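Local coordinates for cytolethal distending toxin protein B (Haemophilus ducreyi, PDB 1SR4) that acts as the genotoxic subunit of the three-protein cytolethal distending toxin, damaging DNA, probably through a nuclease activity of the deoxyribonuclease I type, at the interface of chains A and B. Residues are numbered along the deposited sequence; one frame, centred on the assembly and turned at random. Chains: chain A, cytolethal distending toxin protein B; chain B, cytolethal distending toxin protein C.

Contact 1 and contact 2 lie about 21 Å apart, measured between the centres of their C-alpha atoms, and share no residue. What unites them is one stretch of chain B: contact 1 uses its extended N-terminal segment, and contact 2 uses the point where that segment enters strand 19-24. Chain A answers with separate loops in each. The pair illustrates a tail-plus-body mode of assembly, in which an outlying segment of one toxin subunit lies across its partner while the folded body docks close by. Such an arrangement should tether protein C to protein B at more than one place.

Contact 1: the interface of chains A and B. Residues chain A 89-90, 96, 122; chain B 7, 9, 12.
With CG anti to its carbonyl carbon (chi1 -61°), B:Tyr9 lays its phenol ring among A:Leu89, A:Val96 and A:Arg122, the centre of this patch, where the chain B tail lies on chain A loops. A:Arg122 passes the tyrosine in the opposite direction, and its methylene CG lies over one ring face, 3.8 Å from the centroid, in a CH-pi contact displaced toward the rim. The arginine chain then bends at chi3 (-78°), turning the guanidinium almost perpendicular to the ring, with NH1 3.5 Å from B:Tyr9 CD1. A:Val96 offers its CG1 branch to the ring atom CD2 of B:Tyr9 at 3.7 Å, while its other branch, CG2, meets B:Val12 tip to tip. At the far end of the phenol, A:Leu89 packs mainly through CB, its branched end more distant, and a water links the tyrosine hydroxyl OH (3.0 Å) to the A:Leu89 carbonyl O. A direct hydrogen bond comes from the hydroxyl of B:Thr7, whose OG1 donates to carboxylate OD2 of A:Asp90 over 2.8 Å, from above the carboxylate plane. That oxygen also accepts the backbone N of A:Val96 through its anti lone pair, so two donors fix it. In turn B:Thr7 OG1 accepts the backbone N of B:Tyr9 at 3.1 Å, coupling hydroxyl and aromatic anchor. The chain B tail thus crosses the loop joining strands 81-87 and 98-102 of chain A, beside the residues leading into strand 124-129.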
ATOM      1  N   LEU A  89       9.052   0.790  20.838  1.00 13.47           N
ATOM      2  CA  LEU A  89       8.911  -0.202  21.899  1.00 15.04           C
ATOM      3  C   LEU A  89       9.949  -1.321  21.884  1.00 16.01           C
ATOM      4  O   LEU A  89      10.399  -1.773  22.946  1.00 16.97           O
ATOM      5  CB  LEU A  89       7.517  -0.835  21.818  1.00 14.03           C
ATOM      6  CG  LEU A  89       6.332   0.133  21.901  1.00 15.07           C
ATOM      7  CD1 LEU A  89       5.032  -0.603  21.589  1.00 15.92           C
ATOM      8  CD2 LEU A  89       6.285   0.760  23.279  1.00 14.13           C
ATOM      9  N   ASP A  90      10.318  -1.770  20.685  1.00 13.69           N
ATOM     10  CA  ASP A  90      11.259  -2.876  20.514  1.00 14.24           C
ATOM     11  C   ASP A  90      12.734  -2.474  20.671  1.00 14.49           C
ATOM     12  O   ASP A  90      13.466  -2.357  19.689  1.00 14.51           O
ATOM     13  CB  ASP A  90      11.029  -3.510  19.132  1.00 14.10           C
ATOM     14  CG  ASP A  90      11.693  -4.862  18.979  1.00 15.42           C
ATOM     15  OD1 ASP A  90      12.424  -5.274  19.898  1.00 14.16           O
ATOM     16  OD2 ASP A  90      11.471  -5.516  17.932  1.00 14.05           O
ATOM     17  N   VAL A  96       9.537  -4.388  16.256  1.00 10.40           N
ATOM     18  CA  VAL A  96       8.156  -4.337  16.691  1.00 11.79           C
ATOM     19  C   VAL A  96       7.823  -2.985  17.339  1.00 13.73           C
ATOM     20  O   VAL A  96       7.619  -2.880  18.553  1.00 14.73           O
ATOM     21  CB  VAL A  96       7.840  -5.525  17.623  1.00 11.54           C
ATOM     22  CG1 VAL A  96       6.356  -5.514  18.000  1.00 10.05           C
ATOM     23  CG2 VAL A  96       8.172  -6.843  16.890  1.00  9.30           C
ATOM     24  N   ARG A 122       1.743  -5.017  24.188  1.00 16.97           N
ATOM     25  CA  ARG A 122       2.057  -3.660  23.732  1.00 14.79           C
ATOM     26  C   ARG A 122       0.888  -2.713  24.025  1.00 13.67           C
ATOM     27  O   ARG A 122      -0.290  -3.084  23.870  1.00 13.27           O
ATOM     28  CB  ARG A 122       2.333  -3.682  22.227  1.00 15.70           C
ATOM     29  CG  ARG A 122       3.546  -4.533  21.822  1.00 18.13           C
ATOM     30  CD  ARG A 122       3.510  -4.849  20.325  1.00 16.03           C
ATOM     31  NE  ARG A 122       2.566  -5.917  19.993  1.00 16.89           N
ATOM     32  CZ  ARG A 122       2.802  -7.217  20.178  1.00 19.05           C
ATOM     33  NH1 ARG A 122       3.952  -7.622  20.696  1.00 17.37           N
ATOM     34  NH2 ARG A 122       1.894  -8.118  19.819  1.00 17.64           N
TER
ATOM     35  N   THR B   7      14.344  -9.770  19.696  1.00 19.75           N
ATOM     36  CA  THR B   7      13.296  -8.772  19.819  1.00 16.22           C
ATOM     37  C   THR B   7      12.677  -8.782  21.213  1.00 16.27           C
ATOM     38  O   THR B   7      12.607  -9.819  21.871  1.00 14.82           O
ATOM     39  CB  THR B   7      12.162  -8.997  18.782  1.00 15.39           C
ATOM     40  OG1 THR B   7      11.103  -8.070  19.035  1.00 15.34           O
ATOM     41  CG2 THR B   7      11.607 -10.404  18.884  1.00 14.78           C
ATOM     42  N   TYR B   9       9.705  -8.429  21.739  1.00 15.56           N
ATOM     43  CA  TYR B   9       8.395  -9.065  21.615  1.00 16.03           C
ATOM     44  C   TYR B   9       8.442 -10.361  20.834  1.00 16.98           C
ATOM     45  O   TYR B   9       8.070 -10.409  19.656  1.00 17.07           O
ATOM     46  CB  TYR B   9       7.427  -8.086  20.950  1.00 16.80           C
ATOM     47  CG  TYR B   9       7.249  -6.819  21.755  1.00 15.71           C
ATOM     48  CD1 TYR B   9       6.471  -6.809  22.918  1.00 16.50           C
ATOM     49  CD2 TYR B   9       7.900  -5.646  21.384  1.00 15.55           C
ATOM     50  CE1 TYR B   9       6.348  -5.660  23.686  1.00 16.14           C
ATOM     51  CE2 TYR B   9       7.791  -4.497  22.144  1.00 16.01           C
ATOM     52  CZ  TYR B   9       7.019  -4.506  23.293  1.00 16.81           C
ATOM     53  OH  TYR B   9       6.942  -3.360  24.053  1.00 18.44           O
ATOM     54  N   VAL B  12       6.032 -12.045  18.139  1.00 14.45           N
ATOM     55  CA  VAL B  12       6.018 -11.589  16.750  1.00 14.89           C
ATOM     56  C   VAL B  12       7.124 -12.231  15.930  1.00 16.45           C
ATOM     57  O   VAL B  12       8.310 -11.944  16.128  1.00 16.78           O
ATOM     58  CB  VAL B  12       6.195 -10.050  16.645  1.00 13.66           C
ATOM     59  CG1 VAL B  12       6.117  -9.620  15.183  1.00 12.87           C
ATOM     60  CG2 VAL B  12       5.125  -9.332  17.465  1.00 15.33           C
TER
HETATM   61  O   HOH W   1       9.164  -1.962  25.417  1.00 33.74           O

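Contact 2: the interface of chains A and B. Residues chain A 18, 247, 249; chain B 18, 20.
A:Thr249 and A:Val18 come to the CB, CG and CD atoms on the rim of the puckered B:Pro18 ring, where the deoxyribonuclease I-like protein B of the endonuclease/exonuclease/phosphatase family meets protein C, a member of the toxin A/C family, as its N-terminal segment runs into strand 19-24. On the CB-CG side of the rim, A:Thr249 runs alongside the proline, both side chains pointing the same way. Its CB sits 3.9 Å from B:Pro18 CG, its CA is equally near B:Pro18 CB, and the methyl CG2 adds a looser touch. With OG1 placed between the backbone N and the carbonyl carbon (chi1 60°), the threonine methyl falls anti to the carbonyl carbon and toward the ring. At the neighbouring rim atom, A:Val18 points its CG1 branch at B:Pro18 CD, 3.8 Å away. Two chain A loops thus meet adjoining stretches of the proline's rim, and the ring, with little freedom to move, may offer both a firm surface. A:Gln247 meets B:Ile20 through its methylene CG, set anti to the backbone N (chi1 162°), at a loose 4.1 Å from the CG2 branch; a bend at chi2 (65°) turns the amide from there. B:Ile20 belongs to strand 19-24, whereas B:Pro18 directly precedes it. On the chain A side, A:Val18 lies just before helix 20-31, and A:Thr249 immediately precedes the Ser-Asp-His sequence characteristic of this nuclease family, placing protein C close to a segment that normally contributes to the active site.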
ATOM      1  N   VAL A  18      14.677  -5.733   5.703  1.00 13.54           N
ATOM      2  CA  VAL A  18      13.798  -4.968   4.808  1.00 14.06           C
ATOM      3  C   VAL A  18      12.906  -4.062   5.657  1.00 12.73           C
ATOM      4  O   VAL A  18      12.151  -4.548   6.508  1.00  9.42           O
ATOM      5  CB  VAL A  18      12.905  -5.908   3.968  1.00 14.01           C
ATOM      6  CG1 VAL A  18      12.313  -5.139   2.774  1.00 16.46           C
ATOM      7  CG2 VAL A  18      13.721  -7.113   3.482  1.00 13.78           C
ATOM      8  N   GLN A 247       3.450  -4.081  -5.448  1.00  9.75           N
ATOM      9  CA  GLN A 247       3.286  -5.255  -4.608  1.00  8.65           C
ATOM     10  C   GLN A 247       3.175  -4.701  -3.172  1.00  9.03           C
ATOM     11  O   GLN A 247       3.761  -3.646  -2.855  1.00  7.19           O
ATOM     12  CB  GLN A 247       4.543  -6.125  -4.705  1.00  9.08           C
ATOM     13  CG  GLN A 247       4.725  -7.162  -3.592  1.00 10.55           C
ATOM     14  CD  GLN A 247       3.644  -8.227  -3.602  1.00 11.51           C
ATOM     15  OE1 GLN A 247       2.444  -7.911  -3.586  1.00 14.67           O
ATOM     16  NE2 GLN A 247       4.055  -9.498  -3.622  1.00  7.90           N
ATOM     17  N   THR A 249       4.384  -5.025   0.301  1.00  9.47           N
ATOM     18  CA  THR A 249       5.580  -5.651   0.852  1.00  9.77           C
ATOM     19  C   THR A 249       5.538  -6.305   2.241  1.00  9.95           C
ATOM     20  O   THR A 249       6.567  -6.409   2.919  1.00  9.74           O
ATOM     21  CB  THR A 249       6.768  -4.663   0.795  1.00  7.25           C
ATOM     22  OG1 THR A 249       6.463  -3.496   1.566  1.00  7.37           O
ATOM     23  CG2 THR A 249       7.032  -4.245  -0.638  1.00  6.98           C
TER
ATOM     24  N   PRO B  18      10.079  -9.507   0.979  1.00 11.22           N
ATOM     25  CA  PRO B  18       8.930  -9.613   0.081  1.00 11.84           C
ATOM     26  C   PRO B  18       9.340 -10.108  -1.309  1.00 12.86           C
ATOM     27  O   PRO B  18      10.446  -9.821  -1.784  1.00 13.28           O
ATOM     28  CB  PRO B  18       8.384  -8.185   0.046  1.00 12.23           C
ATOM     29  CG  PRO B  18       9.592  -7.356   0.238  1.00 11.47           C
ATOM     30  CD  PRO B  18      10.382  -8.096   1.285  1.00 10.66           C
ATOM     31  N   ILE B  20       8.736 -10.170  -5.404  1.00  7.99           N
ATOM     32  CA  ILE B  20       8.211  -9.271  -6.431  1.00  9.45           C
ATOM     33  C   ILE B  20       8.644  -9.721  -7.823  1.00 11.01           C
ATOM     34  O   ILE B  20       9.468 -10.640  -7.974  1.00 10.77           O
ATOM     35  CB  ILE B  20       8.803  -7.841  -6.297  1.00  9.32           C
ATOM     36  CG1 ILE B  20      10.303  -7.908  -6.626  1.00 11.32           C
ATOM     37  CG2 ILE B  20       8.591  -7.282  -4.878  1.00  7.46           C
ATOM     38  CD1 ILE B  20      11.000  -6.559  -6.807  1.00 12.27           C
TER